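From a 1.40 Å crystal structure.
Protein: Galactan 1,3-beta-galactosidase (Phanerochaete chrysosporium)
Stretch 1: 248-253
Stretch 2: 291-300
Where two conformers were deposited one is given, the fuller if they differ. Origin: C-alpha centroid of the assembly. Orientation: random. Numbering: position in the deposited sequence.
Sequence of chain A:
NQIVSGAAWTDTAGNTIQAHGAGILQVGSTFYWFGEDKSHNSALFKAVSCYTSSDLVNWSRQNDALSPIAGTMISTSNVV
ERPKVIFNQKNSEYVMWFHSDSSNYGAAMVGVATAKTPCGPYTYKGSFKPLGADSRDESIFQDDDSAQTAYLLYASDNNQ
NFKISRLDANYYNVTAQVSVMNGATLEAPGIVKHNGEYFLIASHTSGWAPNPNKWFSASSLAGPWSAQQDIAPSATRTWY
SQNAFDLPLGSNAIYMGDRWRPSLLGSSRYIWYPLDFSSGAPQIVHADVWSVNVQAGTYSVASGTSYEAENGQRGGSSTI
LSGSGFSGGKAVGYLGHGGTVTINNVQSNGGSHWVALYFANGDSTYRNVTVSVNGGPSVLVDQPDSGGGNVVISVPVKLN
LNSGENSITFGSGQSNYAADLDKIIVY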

ATOM      1  N   PRO A 248       8.877   8.516  -7.631  1.00  9.16           N
ATOM      2  CA  PRO A 248      10.327   8.753  -7.615  1.00  9.95           C
ATOM      3  C   PRO A 248      10.748   9.510  -6.362  1.00 10.25           C
ATOM      4  O   PRO A 248      10.005  10.333  -5.829  1.00 12.42           O
ATOM      5  CB  PRO A 248      10.578   9.584  -8.882  1.00 12.72           C
ATOM      6  CG  PRO A 248       9.263  10.048  -9.338  1.00 12.56           C
ATOM      7  CD  PRO A 248       8.200   9.157  -8.769  1.00 10.43           C
ATOM      8  N   LEU A 249      11.946   9.192  -5.869  1.00 10.58           N
ATOM      9  CA  LEU A 249      12.475   9.830  -4.655  1.00  9.85           C
ATOM     10  C   LEU A 249      14.000   9.851  -4.797  1.00 12.60           C
ATOM     11  O   LEU A 249      14.673   8.889  -4.432  1.00 12.61           O
ATOM     12  CB  LEU A 249      12.052   9.086  -3.393  1.00 10.29           C
ATOM     13  CG  LEU A 249      12.586   9.672  -2.078  1.00 12.22           C
ATOM     14  CD1 LEU A 249      11.825  10.919  -1.710  1.00 11.78           C
ATOM     15  CD2 LEU A 249      12.527   8.658  -0.945  1.00 13.29           C
ATOM     16  N   GLY A 250      14.526  10.942  -5.364  1.00 13.38           N
ATOM     17  CA  GLY A 250      15.968  11.024  -5.560  1.00 14.57           C
ATOM     18  C   GLY A 250      16.434   9.912  -6.472  1.00 14.60           C
ATOM     19  O   GLY A 250      15.830   9.643  -7.516  1.00 17.65           O
ATOM     20  N   SER A 251      17.506   9.231  -6.079  1.00 13.43           N
ATOM     21  CA  SER A 251      17.986   8.098  -6.855  1.00 15.57           C
ATOM     22  C   SER A 251      17.238   6.812  -6.538  1.00 17.64           C
ATOM     23  O   SER A 251      17.608   5.752  -7.048  1.00 17.95           O
ATOM     24  CB  SER A 251      19.488   7.898  -6.659  0.68 19.96           C
ATOM     25  OG  SER A 251      19.802   7.779  -5.290  0.68 21.83           O
ATOM     26  N   ASN A 252      16.191   6.889  -5.720  1.00 15.24           N
ATOM     27  CA  ASN A 252      15.375   5.728  -5.393  1.00 12.15           C
ATOM     28  C   ASN A 252      13.903   6.021  -5.677  1.00 11.66           C
ATOM     29  O   ASN A 252      13.580   6.787  -6.588  1.00 12.15           O
ATOM     30  CB  ASN A 252      15.635   5.300  -3.944  1.00 13.41           C
ATOM     31  CG  ASN A 252      17.112   5.000  -3.683  1.00 13.37           C
ATOM     32  OD1 ASN A 252      17.655   4.016  -4.179  1.00 15.08           O
ATOM     33  ND2 ASN A 252      17.766   5.870  -2.915  1.00 17.65           N
ATOM     34  N   ALA A 253      13.008   5.405  -4.918  1.00  9.40           N
ATOM     35  CA  ALA A 253      11.580   5.593  -5.110  1.00  8.78           C
ATOM     36  C   ALA A 253      10.888   5.188  -3.818  1.00  9.53           C
ATOM     37  O   ALA A 253      11.516   4.681  -2.884  1.00  9.68           O
ATOM     38  CB  ALA A 253      11.076   4.748  -6.287  1.00 10.02           C
ATOM     39  N   SER A 291      11.418   7.865   7.843  1.00 12.43           N
ATOM     40  CA  SER A 291      11.138   9.264   7.563  1.00 12.77           C
ATOM     41  C   SER A 291      11.545   9.576   6.133  1.00 11.70           C
ATOM     42  O   SER A 291      12.450   8.949   5.578  1.00 10.60           O
ATOM     43  CB  SER A 291      11.909  10.177   8.517  0.41 16.08           C
ATOM     44  OG  SER A 291      11.454   9.998   9.844  0.41 16.19           O
ATOM     45  N   VAL A 292      10.875  10.555   5.540  1.00 12.45           N
ATOM     46  CA  VAL A 292      11.105  10.921   4.151  1.00 13.80           C
ATOM     47  C   VAL A 292      11.398  12.412   4.083  1.00 12.90           C
ATOM     48  O   VAL A 292      10.817  13.205   4.833  1.00 13.75           O
ATOM     49  CB  VAL A 292       9.907  10.530   3.249  1.00 11.66           C
ATOM     50  CG1 VAL A 292       8.660  11.358   3.575  1.00 11.79           C
ATOM     51  CG2 VAL A 292      10.282  10.668   1.785  1.00 14.36           C
ATOM     52  N   ASN A 293      12.312  12.787   3.201  1.00 13.88           N
ATOM     53  CA  ASN A 293      12.595  14.189   2.894  1.00 14.62           C
ATOM     54  C   ASN A 293      12.385  14.292   1.391  1.00 12.21           C
ATOM     55  O   ASN A 293      13.298  14.022   0.607  1.00 14.17           O
ATOM     56  CB  ASN A 293      14.009  14.612   3.284  1.00 15.57           C
ATOM     57  CG  ASN A 293      14.260  16.109   3.045  1.00 19.41           C
ATOM     58  OD1 ASN A 293      13.576  16.754   2.240  1.00 15.64           O
ATOM     59  ND2 ASN A 293      15.256  16.658   3.736  1.00 20.49           N
ATOM     60  N   VAL A 294      11.162  14.650   0.994  1.00 13.08           N
ATOM     61  CA  VAL A 294      10.833  14.622  -0.424  1.00 14.11           C
ATOM     62  C   VAL A 294      11.596  15.698  -1.194  1.00 15.83           C
ATOM     63  O   VAL A 294      11.907  15.516  -2.375  1.00 21.43           O
ATOM     64  CB  VAL A 294       9.306  14.670  -0.635  1.00 18.56           C
ATOM     65  CG1 VAL A 294       8.744  16.046  -0.309  1.00 17.59           C
ATOM     66  CG2 VAL A 294       8.948  14.225  -2.047  1.00 22.40           C
ATOM     67  N   GLN A 295      11.941  16.808  -0.539  1.00 15.98           N
ATOM     68  CA  GLN A 295      12.711  17.857  -1.205  1.00 18.45           C
ATOM     69  C   GLN A 295      14.155  17.428  -1.448  1.00 18.79           C
ATOM     70  O   GLN A 295      14.748  17.773  -2.481  1.00 18.03           O
ATOM     71  CB  GLN A 295      12.665  19.147  -0.383  1.00 20.94           C
ATOM     72  CG  GLN A 295      11.268  19.741  -0.218  1.00 23.33           C
ATOM     73  CD  GLN A 295      10.552  19.230   1.024  1.00 35.86           C
ATOM     74  OE1 GLN A 295      11.023  18.311   1.700  1.00 32.04           O
ATOM     75  NE2 GLN A 295       9.404  19.829   1.331  1.00 37.70           N
ATOM     76  N   ALA A 296      14.747  16.695  -0.499  1.00 13.87           N
ATOM     77  CA  ALA A 296      16.097  16.176  -0.671  1.00 13.88           C
ATOM     78  C   ALA A 296      16.132  14.923  -1.530  1.00 14.02           C
ATOM     79  O   ALA A 296      17.197  14.577  -2.053  1.00 16.14           O
ATOM     80  CB  ALA A 296      16.737  15.864   0.684  1.00 13.10           C
ATOM     81  N   GLY A 297      15.003  14.235  -1.681  1.00 11.97           N
ATOM     82  CA  GLY A 297      14.982  12.954  -2.362  1.00 14.01           C
ATOM     83  C   GLY A 297      15.586  11.834  -1.542  1.00 10.58           C
ATOM     84  O   GLY A 297      16.243  10.947  -2.100  1.00 14.83           O
ATOM     85  N   THR A 298      15.405  11.869  -0.219  1.00 12.62           N
ATOM     86  CA  THR A 298      16.068  10.945   0.685  1.00 13.98           C
ATOM     87  C   THR A 298      15.057  10.326   1.638  1.00 13.51           C
ATOM     88  O   THR A 298      13.936  10.807   1.804  1.00 11.71           O
ATOM     89  CB  THR A 298      17.180  11.636   1.493  1.00 14.96           C
ATOM     90  OG1 THR A 298      16.610  12.660   2.321  1.00 17.25           O
ATOM     91  CG2 THR A 298      18.227  12.235   0.556  1.00 15.87           C
ATOM     92  N   TYR A 299      15.472   9.232   2.254  1.00 14.22           N
ATOM     93  CA  TYR A 299      14.706   8.596   3.309  1.00 14.06           C
ATOM     94  C   TYR A 299      15.675   8.191   4.407  1.00 14.27           C
ATOM     95  O   TYR A 299      16.876   8.031   4.172  1.00 15.33           O
ATOM     96  CB  TYR A 299      13.922   7.373   2.799  1.00 12.52           C
ATOM     97  CG  TYR A 299      14.791   6.219   2.340  1.00 12.05           C
ATOM     98  CD1 TYR A 299      15.243   6.130   1.023  1.00 11.16           C
ATOM     99  CD2 TYR A 299      15.164   5.218   3.228  1.00 12.53           C
ATOM    100  CE1 TYR A 299      16.038   5.072   0.609  1.00 14.15           C
ATOM    101  CE2 TYR A 299      15.957   4.163   2.825  1.00 13.26           C
ATOM    102  CZ  TYR A 299      16.392   4.093   1.516  1.00 13.27           C
ATOM    103  OH  TYR A 299      17.182   3.032   1.118  1.00 19.19           O
ATOM    104  N   SER A 300      15.137   8.015   5.613  1.00 12.84           N
ATOM    105  CA  SER A 300      15.927   7.583   6.762  1.00 14.76           C
ATOM    106  C   SER A 300      15.138   6.560   7.564  1.00 15.44           C
ATOM    107  O   SER A 300      14.014   6.832   7.993  1.00 16.94           O
ATOM    108  CB  SER A 300      16.299   8.763   7.662  0.38 16.71           C
ATOM    109  OG  SER A 300      17.113   8.324   8.735  0.38 19.14           O
TER
HETATM  110  O   HOH W   1      18.568  10.155  -3.527  1.00 22.12           O
HETATM  111  O   HOH W   2      16.202   7.994  -1.804  1.00 20.99           O

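Two hairpins meet here, and no direct hydrogen bond joins them: the contact is made by one buried leucine, a pair of apposed glycines and two bridging waters. Together the stretches bury 298 Å² of surface.

P248 leads into the contact along a strand but does not reach stretch 2. The next residue, L249, has more of its surface covered by the other stretch than any other residue here. Its CA-to-CB bond points sideways, yet with chi1 t and chi2 p the end of the side chain comes nearer to stretch 2 and packs against residues of both strands and of the turn of the second hairpin. CD1 lies 3.8 Å from V292 CG2 and 4.4 Å from V294 CG2, while CD2 lies 4.2 Å from Y299 CB and 3.8 Å from the backbone atom T298 O. A branched apolar side chain suits this buried place because it fills the space against V292, V294 and Y299 without leaving a polar group unsatisfied. The backbone of L249 is committed to its own hairpin: L249 N donates to N252 O (3.0 Å) and N252 N to L249 O (2.8 Å), closing a type II' turn.

At G250 the backbones come closest, its CA 3.9 Å from G297 CA. G250 CA approaches G297 O at 3.5 Å in a CA-H...O contact with an angle of 145° at the hydrogen. Both residues have positive phi, which favours glycine, and packing adds a further constraint: an ideal CB on G250 would fall 2.2 Å from G297 O, and one on G297 would fall 2.8 Å from G250 CA. The turn that brings G297 into position is itself braced by A296 N, which donates to N293 OD1 at 3.0 Å.

S251 makes no direct contact, but its backbone is tied to stretch 2 through water 1, which accepts from S251 N (2.9 Å) and donates to G297 O (2.8 Å). The same carbonyl oxygen receives a second hydrogen bond from water 2, at 3.0 Å. G297 O is thus the shared acceptor for both water bridges.

Water 2 in turn accepts from N252 ND2 at 2.9 Å. The CA-to-CB bond of N252 points toward stretch 2, chi1 is m, and ND2 also lies 4.0 Å from Y299 CE1, at the edge of the ring and near its plane. An amide suits this site: ND2 supplies a donor for the water, while OD1 is hydrogen-bonded elsewhere in the structure. The CA-to-CB bond of Y299 points toward stretch 1, and its side chain packs beside both L249 and N252. At A253 the CA-to-CB bond points away, and the contact ends.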